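Local structure of lysyl oxidase (1W7C) at the interface of chains A and B. The protein oxidises primary amines, among them lysine side chains, to aldehydes as a copper- and topaquinone-dependent amine oxidase. Residues are numbered along the deposited sequence; one frame, centred on the assembly and turned at random. Chains: chain A/B, Lysyl oxidase.

Four patches of one two-fold symmetric interface are described, and each has a twin with the chains exchanged. Contact 1, contact 2 and contact 4 follow one another at about 20 Å, measured between the centres of their C-alpha atoms; contacts 1 and 4 are about 37 Å apart. In these three, chain A contributes mainly its C-terminal part, from strand 670-678 to strand 716-720. Contact 3 stands apart, about 39 to 44 Å from the others. Its centre is about 11 Å from A:Asp358, the catalytic base of this enzyme family. The interface thus joins a long outlying seam to a contact beside the active site.

Contact 1: the interface of chains A and B. Residues chain A 564, 677-682; chain B 477, 657-659.
A:Phe678 and B:Leu477 form the apolar centre with the side chain of B:Asn657. The leucine methyl CD1 touches the ring tip, 3.6 Å from A:Phe678 CZ, and the two side chains cross at about a right angle. B:Asn657 lies over one face of the ring. Its amide is stacked on the ring, the two planes 23° apart, and its ND2 comes to 3.5 Å from A:Phe678 CD1. CG of B:Asn657 sits between the backbone N and the carbonyl carbon (chi1 73°), which turns the amide toward A:Phe678 and the start of the A:Asn679 loop. The amide oxygen OD1 of B:Asn657 takes two backbone N-H groups from opposite faces of its plane. A:Asn679 N, across the interface, is 3.1 Å from B:Asn657 OD1. B:Asn659 N, of its own chain, is 2.9 Å from B:Asn657 OD1. This double grip should fix the rotation of the amide. A:Asn679 returns a bond: its OD1 accepts from B:Ser658 N at 3.1 Å. The amides of A:Asn679 and B:Asn657 are nearly perpendicular. At the rim OG of B:Ser658 lies near A:Phe681 O, but the bond is doubtful. The same hydroxyl is 3.0 Å from A:Asn679 N, at best a bent second bond for that N-H. A:Phe681 O accepts from A:Asn564 ND2, which points at it in the plane of its amide. A water joins A:Pro677 O to the amide nitrogen ND2 of B:Asn657, 2.9 Å from the water oxygen.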
loop_
_atom_site.group_PDB
_atom_site.type_symbol
_atom_site.label_atom_id
_atom_site.label_comp_id
_atom_site.label_asym_id
_atom_site.label_seq_id
_atom_site.Cartn_x
_atom_site.Cartn_y
_atom_site.Cartn_z
ATOM N N ASN A 564 20.867 3.916 -20.567
ATOM C CA ASN A 564 19.969 4.699 -21.393
ATOM C C ASN A 564 20.742 5.837 -22.065
ATOM O O ASN A 564 21.997 5.891 -21.987
ATOM C CB ASN A 564 18.703 5.137 -20.620
ATOM C CG ASN A 564 18.919 6.294 -19.675
ATOM O OD1 ASN A 564 20.023 6.842 -19.542
ATOM N ND2 ASN A 564 17.840 6.674 -18.987
ATOM N N PRO A 677 10.468 0.349 -13.364
ATOM C CA PRO A 677 11.596 0.820 -14.160
ATOM C C PRO A 677 12.243 2.068 -13.582
ATOM O O PRO A 677 11.531 2.966 -13.109
ATOM C CB PRO A 677 10.955 1.155 -15.501
ATOM C CG PRO A 677 9.752 0.380 -15.556
ATOM C CD PRO A 677 9.235 0.259 -14.160
ATOM N N PHE A 678 13.575 2.132 -13.637
ATOM C CA PHE A 678 14.352 3.248 -13.132
ATOM C C PHE A 678 15.506 3.481 -14.082
ATOM O O PHE A 678 16.468 2.739 -14.095
ATOM C CB PHE A 678 14.823 2.895 -11.733
ATOM C CG PHE A 678 15.471 4.015 -10.974
ATOM C CD1 PHE A 678 14.756 4.689 -10.002
ATOM C CD2 PHE A 678 16.787 4.413 -11.216
ATOM C CE1 PHE A 678 15.319 5.721 -9.304
ATOM C CE2 PHE A 678 17.365 5.465 -10.476
ATOM C CZ PHE A 678 16.613 6.101 -9.525
ATOM N N ASN A 679 15.345 4.477 -14.946
ATOM C CA ASN A 679 16.298 4.697 -16.036
ATOM C C ASN A 679 16.416 3.522 -17.004
ATOM O O ASN A 679 17.379 3.397 -17.732
ATOM C CB ASN A 679 17.668 5.122 -15.468
ATOM C CG ASN A 679 17.593 6.426 -14.751
ATOM O OD1 ASN A 679 16.798 7.305 -15.090
ATOM N ND2 ASN A 679 18.456 6.585 -13.765
ATOM N N TYR A 680 15.400 2.667 -17.010
ATOM C CA TYR A 680 15.388 1.468 -17.829
ATOM C C TYR A 680 15.119 1.843 -19.296
ATOM O O TYR A 680 15.588 1.169 -20.212
ATOM C CB TYR A 680 14.316 0.502 -17.309
ATOM C CG TYR A 680 14.256 -0.796 -18.066
ATOM C CD1 TYR A 680 15.219 -1.764 -17.878
ATOM C CD2 TYR A 680 13.216 -1.056 -18.970
ATOM C CE1 TYR A 680 15.183 -2.941 -18.568
ATOM C CE2 TYR A 680 13.173 -2.219 -19.648
ATOM C CZ TYR A 680 14.141 -3.163 -19.459
ATOM O OH TYR A 680 14.059 -4.311 -20.195
ATOM N N PHE A 681 14.345 2.901 -19.499
ATOM C CA PHE A 681 14.130 3.552 -20.773
ATOM C C PHE A 681 14.662 4.986 -20.708
ATOM O O PHE A 681 15.132 5.442 -19.667
ATOM C CB PHE A 681 12.637 3.545 -21.113
ATOM C CG PHE A 681 12.002 2.164 -21.191
ATOM C CD1 PHE A 681 12.360 1.248 -22.176
ATOM C CD2 PHE A 681 10.952 1.822 -20.328
ATOM C CE1 PHE A 681 11.748 0.018 -22.244
ATOM C CE2 PHE A 681 10.311 0.584 -20.429
ATOM C CZ PHE A 681 10.700 -0.297 -21.390
ATOM N N ASP A 682 14.515 5.730 -21.794
ATOM C CA ASP A 682 14.752 7.153 -21.796
ATOM C C ASP A 682 13.584 7.967 -21.233
ATOM O O ASP A 682 13.754 9.136 -20.895
ATOM C CB ASP A 682 15.032 7.638 -23.223
ATOM C CG ASP A 682 16.350 7.172 -23.767
ATOM O OD1 ASP A 682 17.203 6.682 -23.003
ATOM O OD2 ASP A 682 16.595 7.340 -24.988
ATOM N N LEU B 477 19.636 13.054 -10.642
ATOM C CA LEU B 477 20.106 12.275 -11.762
ATOM C C LEU B 477 19.996 13.086 -13.046
ATOM O O LEU B 477 19.106 13.894 -13.190
ATOM C CB LEU B 477 19.269 10.987 -11.882
ATOM C CG LEU B 477 19.278 10.081 -10.635
ATOM C CD1 LEU B 477 18.352 8.954 -10.800
ATOM C CD2 LEU B 477 20.689 9.601 -10.343
ATOM N N ASN B 657 13.503 10.060 -12.169
ATOM C CA ASN B 657 14.291 9.322 -13.140
ATOM C C ASN B 657 13.571 9.341 -14.491
ATOM O O ASN B 657 12.637 10.124 -14.701
ATOM C CB ASN B 657 14.608 7.904 -12.604
ATOM C CG ASN B 657 13.425 6.971 -12.599
ATOM O OD1 ASN B 657 13.162 6.269 -13.584
ATOM N ND2 ASN B 657 12.641 6.984 -11.493
ATOM N N SER B 658 13.986 8.484 -15.424
ATOM C CA SER B 658 13.314 8.388 -16.724
ATOM C C SER B 658 11.827 8.141 -16.590
ATOM O O SER B 658 11.042 8.591 -17.435
ATOM C CB SER B 658 13.946 7.266 -17.538
ATOM O OG SER B 658 13.730 6.004 -16.940
ATOM N N ASN B 659 11.418 7.452 -15.519
ATOM C CA ASN B 659 9.999 7.123 -15.347
ATOM C C ASN B 659 9.167 8.297 -14.892
ATOM O O ASN B 659 7.979 8.123 -14.644
ATOM C CB ASN B 659 9.810 5.896 -14.418
ATOM C CG ASN B 659 8.947 4.837 -15.055
ATOM O OD1 ASN B 659 9.142 4.506 -16.247
ATOM N ND2 ASN B 659 7.969 4.313 -14.321
HETATM O O HOH W 1 10.732 4.770 -11.130
#

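Contact 2: the interface of chains A and B. Residues chain A 687, 689, 692, 694, 709; chain B 266-268, 270.
A loop of chain B, B:Ile266 to B:Asp270, lies against strand 692-697 of chain A and the nearby loop residues A:Arg687 and A:Tyr709. B:Gln267 lays its amide flat on one face of A:Phe694. The planes are 11° apart, and CD is 3.5 Å from A:Phe694 CE2, offset toward the rim of the ring. The chain of B:Gln267 bends at chi2 (-90°), which folds the amide onto the phenyl group. B:Arg268 runs extended past A:Tyr709 in the opposite direction. Its CB rests over the phenol face, 3.5 Å from A:Tyr709 CE2. Farther along, the edge of its guanidinium faces A:Thr689 O. The amide of A:Gln692 is held from behind: its NE2 donates to A:Thr689 O at 2.8 Å and to A:Arg687 O at 3.0 Å. This presents OE1 to B:Arg268 N, although that bond is weak. A firmer bond is made by A:Arg687. Its NH1 gives an N-H to B:Ile266 O at 2.8 Å; the oxygen lies in the guanidinium plane, and NH1 stands above the carbonyl plane of B:Ile266, 36° out of it. A water links the phenol OH of A:Tyr709 to B:Arg268 O. B:Asp270 is poorly ordered, but its OD2 is modelled in a salt bridge with B:Arg268 NH1. The patch binds the chain B loop to the C-terminal part of chain A and so helps hold the two subunits together.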
loop_
_atom_site.group_PDB
_atom_site.type_symbol
_atom_site.label_atom_id
_atom_site.label_comp_id
_atom_site.label_asym_id
_atom_site.label_seq_id
_atom_site.Cartn_x
_atom_site.Cartn_y
_atom_site.Cartn_z
ATOM N N ARG A 687 3.051 5.905 -22.561
ATOM C CA ARG A 687 2.511 6.987 -23.386
ATOM C C ARG A 687 1.868 6.535 -24.698
ATOM O O ARG A 687 1.055 7.264 -25.288
ATOM C CB ARG A 687 3.604 8.013 -23.720
ATOM C CG ARG A 687 4.315 8.713 -22.545
ATOM C CD ARG A 687 3.436 9.611 -21.650
ATOM N NE ARG A 687 2.545 8.780 -20.867
ATOM C CZ ARG A 687 1.224 8.771 -20.931
ATOM N NH1 ARG A 687 0.565 9.698 -21.620
ATOM N NH2 ARG A 687 0.572 7.875 -20.225
ATOM N N THR A 689 -0.273 3.985 -24.985
ATOM C CA THR A 689 -1.597 3.415 -24.835
ATOM C C THR A 689 -2.659 4.289 -25.495
ATOM O O THR A 689 -2.543 5.518 -25.539
ATOM C CB THR A 689 -1.964 3.133 -23.357
ATOM O OG1 THR A 689 -3.207 2.432 -23.322
ATOM C CG2 THR A 689 -2.158 4.382 -22.503
ATOM N N GLN A 692 -6.422 6.769 -23.011
ATOM C CA GLN A 692 -6.140 8.102 -22.494
ATOM C C GLN A 692 -7.030 9.112 -23.201
ATOM O O GLN A 692 -7.675 8.764 -24.211
ATOM C CB GLN A 692 -4.640 8.426 -22.608
ATOM C CG GLN A 692 -4.033 8.346 -23.973
ATOM C CD GLN A 692 -2.572 8.787 -23.946
ATOM O OE1 GLN A 692 -2.287 9.957 -23.747
ATOM N NE2 GLN A 692 -1.654 7.857 -24.211
ATOM N N PHE A 694 -7.165 13.446 -24.338
ATOM C CA PHE A 694 -6.519 14.735 -24.493
ATOM C C PHE A 694 -7.609 15.732 -24.791
ATOM O O PHE A 694 -8.206 15.709 -25.846
ATOM C CB PHE A 694 -5.463 14.684 -25.597
ATOM C CG PHE A 694 -4.668 15.949 -25.760
ATOM C CD1 PHE A 694 -4.569 16.580 -27.004
ATOM C CD2 PHE A 694 -3.976 16.493 -24.697
ATOM C CE1 PHE A 694 -3.818 17.731 -27.158
ATOM C CE2 PHE A 694 -3.225 17.664 -24.851
ATOM C CZ PHE A 694 -3.136 18.270 -26.075
ATOM N N TYR A 709 -8.760 8.779 -28.873
ATOM C CA TYR A 709 -7.820 7.792 -29.445
ATOM C C TYR A 709 -8.505 6.479 -29.834
ATOM O O TYR A 709 -7.977 5.377 -29.641
ATOM C CB TYR A 709 -6.650 7.569 -28.489
ATOM C CG TYR A 709 -5.840 8.819 -28.265
ATOM C CD1 TYR A 709 -5.934 9.521 -27.069
ATOM C CD2 TYR A 709 -5.013 9.324 -29.256
ATOM C CE1 TYR A 709 -5.173 10.666 -26.839
ATOM C CE2 TYR A 709 -4.248 10.467 -29.043
ATOM C CZ TYR A 709 -4.324 11.124 -27.814
ATOM O OH TYR A 709 -3.607 12.275 -27.592
ATOM N N ILE B 266 2.989 15.007 -23.146
ATOM C CA ILE B 266 2.316 13.948 -22.400
ATOM C C ILE B 266 1.460 13.038 -23.271
ATOM O O ILE B 266 1.502 11.836 -23.144
ATOM C CB ILE B 266 1.439 14.549 -21.280
ATOM C CG1 ILE B 266 2.247 15.334 -20.267
ATOM C CG2 ILE B 266 0.632 13.433 -20.566
ATOM C CD1 ILE B 266 1.373 16.256 -19.474
ATOM N N GLN B 267 0.630 13.614 -24.106
ATOM C CA GLN B 267 -0.412 12.839 -24.758
ATOM C C GLN B 267 0.143 11.974 -25.882
ATOM O O GLN B 267 1.252 12.207 -26.370
ATOM C CB GLN B 267 -1.475 13.780 -25.254
ATOM C CG GLN B 267 -1.113 14.592 -26.495
ATOM C CD GLN B 267 -0.455 15.916 -26.166
ATOM O OE1 GLN B 267 -0.061 16.162 -25.015
ATOM N NE2 GLN B 267 -0.333 16.786 -27.184
ATOM N N ARG B 268 -0.639 10.980 -26.263
ATOM C CA ARG B 268 -0.232 9.981 -27.221
ATOM C C ARG B 268 0.181 10.617 -28.541
ATOM O O ARG B 268 -0.482 11.536 -29.014
ATOM C CB ARG B 268 -1.409 9.050 -27.479
ATOM C CG ARG B 268 -1.096 7.921 -28.366
ATOM C CD ARG B 268 -2.177 6.905 -28.519
ATOM N NE ARG B 268 -1.603 5.613 -28.815
ATOM C CZ ARG B 268 -1.204 5.194 -30.014
ATOM N NH1 ARG B 268 -1.382 5.919 -31.117
ATOM N NH2 ARG B 268 -0.620 4.031 -30.082
ATOM N N ASP B 270 -0.088 10.024 -32.154
ATOM C CA ASP B 270 -0.976 9.106 -32.862
ATOM C C ASP B 270 -0.282 8.417 -34.047
ATOM O O ASP B 270 -0.915 7.646 -34.736
ATOM C CB ASP B 270 -2.325 9.747 -33.246
ATOM C CG ASP B 270 -3.542 8.916 -32.754
ATOM O OD1 ASP B 270 -4.692 9.311 -33.061
ATOM O OD2 ASP B 270 -3.447 7.860 -32.059
HETATM O O HOH W 2 -2.914 13.603 -29.638
#

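Contact 3: the interface of chains A and B. Residues chain A 434, 436-437, 439, 460, 663; chain B 412-414.
The small apolar centre is where A:Thr434 CG2 meets B:His413 CE1 at 4.0 Å, with A:Asn437 CA alongside. A:Asp439 CB also packs on B:Arg412 CG. Around these carbons the carboxylate of A:Asp439 takes the main polar contacts. Its OD1 accepts from B:His413 ND1 at 2.6 Å, in a nearly straight bond of 177° at the hydrogen. The oxygen lies in the imidazole plane and uses its syn lone pair. The histidine CG is anti to the backbone N (chi1 -174°), which carries the ring edge toward A:Asp439. A:Asp439 OD2 receives B:Arg412 NH1 at 3.0 Å, a salt bridge. A:Thr434 OG1 reaches A:Asp439 OD2 at 2.7 Å from the opposite face of the carboxylate. These donors pin the carboxylate. B:Thr414 OG1 accepts from B:Arg412 NH1 at 2.9 Å and so positions the guanidinium. At the rim a water bridges A:Gly436 O and B:Thr414 O. In the fold, strand 411-415 of chain B reaches over to the chain A segment that carries topaquinone. A:Asn437 and A:Asp439 flank that cofactor, which derives from the tyrosine at position 438, in the Asn-Tyr-Asp cofactor motif of copper amine oxidases.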
loop_
_atom_site.group_PDB
_atom_site.type_symbol
_atom_site.label_atom_id
_atom_site.label_comp_id
_atom_site.label_asym_id
_atom_site.label_seq_id
_atom_site.Cartn_x
_atom_site.Cartn_y
_atom_site.Cartn_z
ATOM N N THR A 434 -6.014 -21.973 0.574
ATOM C CA THR A 434 -6.578 -22.169 1.891
ATOM C C THR A 434 -5.906 -23.393 2.481
ATOM O O THR A 434 -6.098 -24.517 2.021
ATOM C CB THR A 434 -8.087 -22.390 1.838
ATOM O OG1 THR A 434 -8.744 -21.279 1.192
ATOM C CG2 THR A 434 -8.605 -22.491 3.258
ATOM N N GLY A 436 -5.665 -25.284 5.737
ATOM C CA GLY A 436 -6.357 -25.401 7.013
ATOM C C GLY A 436 -7.156 -24.142 7.328
ATOM O O GLY A 436 -8.103 -23.799 6.630
ATOM N N ASN A 437 -6.784 -23.484 8.408
ATOM C CA ASN A 437 -7.473 -22.289 8.897
ATOM C C ASN A 437 -7.192 -21.002 8.097
ATOM O O ASN A 437 -7.995 -20.087 8.119
ATOM C CB ASN A 437 -7.124 -22.040 10.384
ATOM C CG ASN A 437 -5.627 -21.943 10.637
ATOM O OD1 ASN A 437 -4.885 -22.883 10.349
ATOM N ND2 ASN A 437 -5.181 -20.825 11.232
ATOM N N ASP A 439 -6.365 -18.529 4.825
ATOM C CA ASP A 439 -6.625 -18.301 3.418
ATOM C C ASP A 439 -5.672 -17.224 2.953
ATOM O O ASP A 439 -5.738 -16.076 3.406
ATOM C CB ASP A 439 -8.040 -17.822 3.192
ATOM C CG ASP A 439 -9.075 -18.814 3.646
ATOM O OD1 ASP A 439 -9.209 -19.040 4.890
ATOM O OD2 ASP A 439 -9.792 -19.413 2.831
ATOM N N GLY A 460 -9.124 -15.724 7.062
ATOM C CA GLY A 460 -9.465 -17.023 7.574
ATOM C C GLY A 460 -9.496 -16.978 9.089
ATOM O O GLY A 460 -9.642 -15.903 9.671
ATOM N N ASN A 663 -13.386 -13.998 11.683
ATOM C CA ASN A 663 -12.263 -14.199 10.755
ATOM C C ASN A 663 -11.444 -12.925 10.621
ATOM O O ASN A 663 -11.947 -11.812 10.785
ATOM C CB ASN A 663 -12.744 -14.531 9.335
ATOM C CG ASN A 663 -12.796 -16.024 8.980
ATOM O OD1 ASN A 663 -12.746 -16.338 7.793
ATOM N ND2 ASN A 663 -12.904 -16.919 9.955
ATOM N N ARG B 412 -12.632 -14.249 3.367
ATOM C CA ARG B 412 -13.178 -15.522 2.943
ATOM C C ARG B 412 -12.704 -16.630 3.857
ATOM O O ARG B 412 -11.689 -16.478 4.549
ATOM C CB ARG B 412 -12.695 -15.875 1.512
ATOM C CG ARG B 412 -11.240 -16.387 1.507
ATOM C CD ARG B 412 -10.648 -16.705 0.135
ATOM N NE ARG B 412 -11.574 -17.415 -0.754
ATOM C CZ ARG B 412 -11.971 -18.664 -0.597
ATOM N NH1 ARG B 412 -11.529 -19.367 0.429
ATOM N NH2 ARG B 412 -12.851 -19.187 -1.460
ATOM N N HIS B 413 -13.401 -17.767 3.760
ATOM C CA HIS B 413 -12.833 -19.017 4.223
ATOM C C HIS B 413 -13.464 -20.201 3.508
ATOM O O HIS B 413 -14.659 -20.212 3.276
ATOM C CB HIS B 413 -12.929 -19.189 5.763
ATOM C CG HIS B 413 -12.228 -20.407 6.266
ATOM N ND1 HIS B 413 -10.878 -20.615 6.084
ATOM C CD2 HIS B 413 -12.694 -21.501 6.920
ATOM C CE1 HIS B 413 -10.541 -21.770 6.626
ATOM N NE2 HIS B 413 -11.627 -22.336 7.129
ATOM N N THR B 414 -12.646 -21.214 3.243
ATOM C CA THR B 414 -13.112 -22.516 2.770
ATOM C C THR B 414 -12.745 -23.551 3.817
ATOM O O THR B 414 -11.597 -23.697 4.181
ATOM C CB THR B 414 -12.471 -22.867 1.421
ATOM O OG1 THR B 414 -12.920 -21.931 0.432
ATOM C CG2 THR B 414 -12.851 -24.247 0.942
HETATM O O HOH W 3 -9.724 -25.448 5.159
#

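Contact 4: the interface of chains A and B. Residues chain A 5, 712, 714-716, 718; chain B 281, 720.
This is a short antiparallel beta bridge between the two copies of strand 716-720, and it ties the C-terminal parts of the subunits together by backbone pairing. A:Cys716 and B:Val720 exchange two hydrogen bonds. B:Val720 N donates to A:Cys716 O at 2.7 Å, nearly along the C=O axis, at a C=O...N angle of 165°. A:Cys716 N donates to B:Val720 O at 3.2 Å. Beside the bridge, B:Val720 CG2 meets A:Val718 CG1 at 3.8 Å, and the two valine side chains cross obliquely. The side chain of A:Cys716 is bonded through SG to A:Cys5, a disulfide that fastens the N-terminal segment to the paired strand. B:Lys281 comes in toward the same sulfur. Its chain bends at chi3 (-126°) and ends with the amine NZ 3.7 Å from A:Cys716 SG. NZ also makes a weak hydrogen bond to A:Asp712 O at 3.0 Å. A water lies between NZ and the carbonyl oxygens of A:Asp712 and A:Ser714. The turn is braced within chain A. A:Ser714 OG donates to the carboxylate OD1 of A:Asp712 at 2.7 Å on its syn lone pair, and A:Ser714 N reaches the same oxygen from above its plane. In the fold, the A:Asp712 to A:Ser715 loop leads directly into strand 716-720, with A:Cys5 of the N-terminal segment at its side.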
loop_
_atom_site.group_PDB
_atom_site.type_symbol
_atom_site.label_atom_id
_atom_site.label_comp_id
_atom_site.label_asym_id
_atom_site.label_seq_id
_atom_site.Cartn_x
_atom_site.Cartn_y
_atom_site.Cartn_z
ATOM N N CYS A 5 -22.960 -2.478 -27.388
ATOM C CA CYS A 5 -21.512 -2.330 -27.403
ATOM C C CYS A 5 -20.929 -3.372 -28.342
ATOM O O CYS A 5 -21.475 -4.451 -28.482
ATOM C CB CYS A 5 -20.952 -2.510 -26.007
ATOM S SG CYS A 5 -21.614 -1.416 -24.709
ATOM N N ASP A 712 -14.741 4.878 -28.151
ATOM C CA ASP A 712 -16.050 5.504 -28.263
ATOM C C ASP A 712 -16.795 5.364 -26.941
ATOM O O ASP A 712 -17.255 4.280 -26.604
ATOM C CB ASP A 712 -16.840 4.820 -29.392
ATOM C CG ASP A 712 -18.145 5.514 -29.691
ATOM O OD1 ASP A 712 -18.511 6.455 -28.964
ATOM O OD2 ASP A 712 -18.863 5.200 -30.657
ATOM N N SER A 714 -19.660 6.693 -26.178
ATOM C CA SER A 714 -21.123 6.733 -26.369
ATOM C C SER A 714 -21.824 5.596 -25.620
ATOM O O SER A 714 -21.296 4.489 -25.488
ATOM C CB SER A 714 -21.489 6.647 -27.858
ATOM O OG SER A 714 -20.858 7.669 -28.613
ATOM N N SER A 715 -23.014 5.887 -25.116
ATOM C CA SER A 715 -23.806 4.909 -24.389
ATOM C C SER A 715 -24.026 3.692 -25.266
ATOM O O SER A 715 -24.287 3.819 -26.456
ATOM C CB SER A 715 -25.143 5.509 -23.969
ATOM O OG SER A 715 -24.922 6.564 -23.047
ATOM N N CYS A 716 -23.884 2.510 -24.687
ATOM C CA CYS A 716 -24.126 1.280 -25.421
ATOM C C CYS A 716 -24.569 0.165 -24.449
ATOM O O CYS A 716 -24.342 0.264 -23.263
ATOM C CB CYS A 716 -22.862 0.901 -26.220
ATOM S SG CYS A 716 -21.399 0.506 -25.270
ATOM N N VAL A 718 -24.880 -3.724 -22.932
ATOM C CA VAL A 718 -24.178 -4.982 -22.722
ATOM C C VAL A 718 -25.016 -5.879 -21.839
ATOM O O VAL A 718 -25.870 -5.410 -21.085
ATOM C CB VAL A 718 -22.799 -4.809 -22.007
ATOM C CG1 VAL A 718 -21.921 -3.803 -22.701
ATOM C CG2 VAL A 718 -22.962 -4.423 -20.529
ATOM N N LYS B 281 -11.811 -1.138 -25.875
ATOM C CA LYS B 281 -11.971 -0.279 -24.692
ATOM C C LYS B 281 -11.617 -1.025 -23.438
ATOM O O LYS B 281 -12.024 -2.164 -23.266
ATOM C CB LYS B 281 -13.445 0.111 -24.533
ATOM C CG LYS B 281 -13.997 1.139 -25.469
ATOM C CD LYS B 281 -15.475 1.464 -25.087
ATOM C CE LYS B 281 -16.430 1.319 -26.240
ATOM N NZ LYS B 281 -17.900 1.451 -25.901
ATOM N N VAL B 720 -24.363 0.979 -20.625
ATOM C CA VAL B 720 -23.102 1.518 -20.130
ATOM C C VAL B 720 -23.070 2.979 -20.559
ATOM O O VAL B 720 -22.831 3.286 -21.724
ATOM C CB VAL B 720 -21.905 0.755 -20.736
ATOM C CG1 VAL B 720 -20.595 1.247 -20.151
ATOM C CG2 VAL B 720 -22.059 -0.746 -20.506
HETATM O O HOH W 4 -19.646 3.326 -27.389
#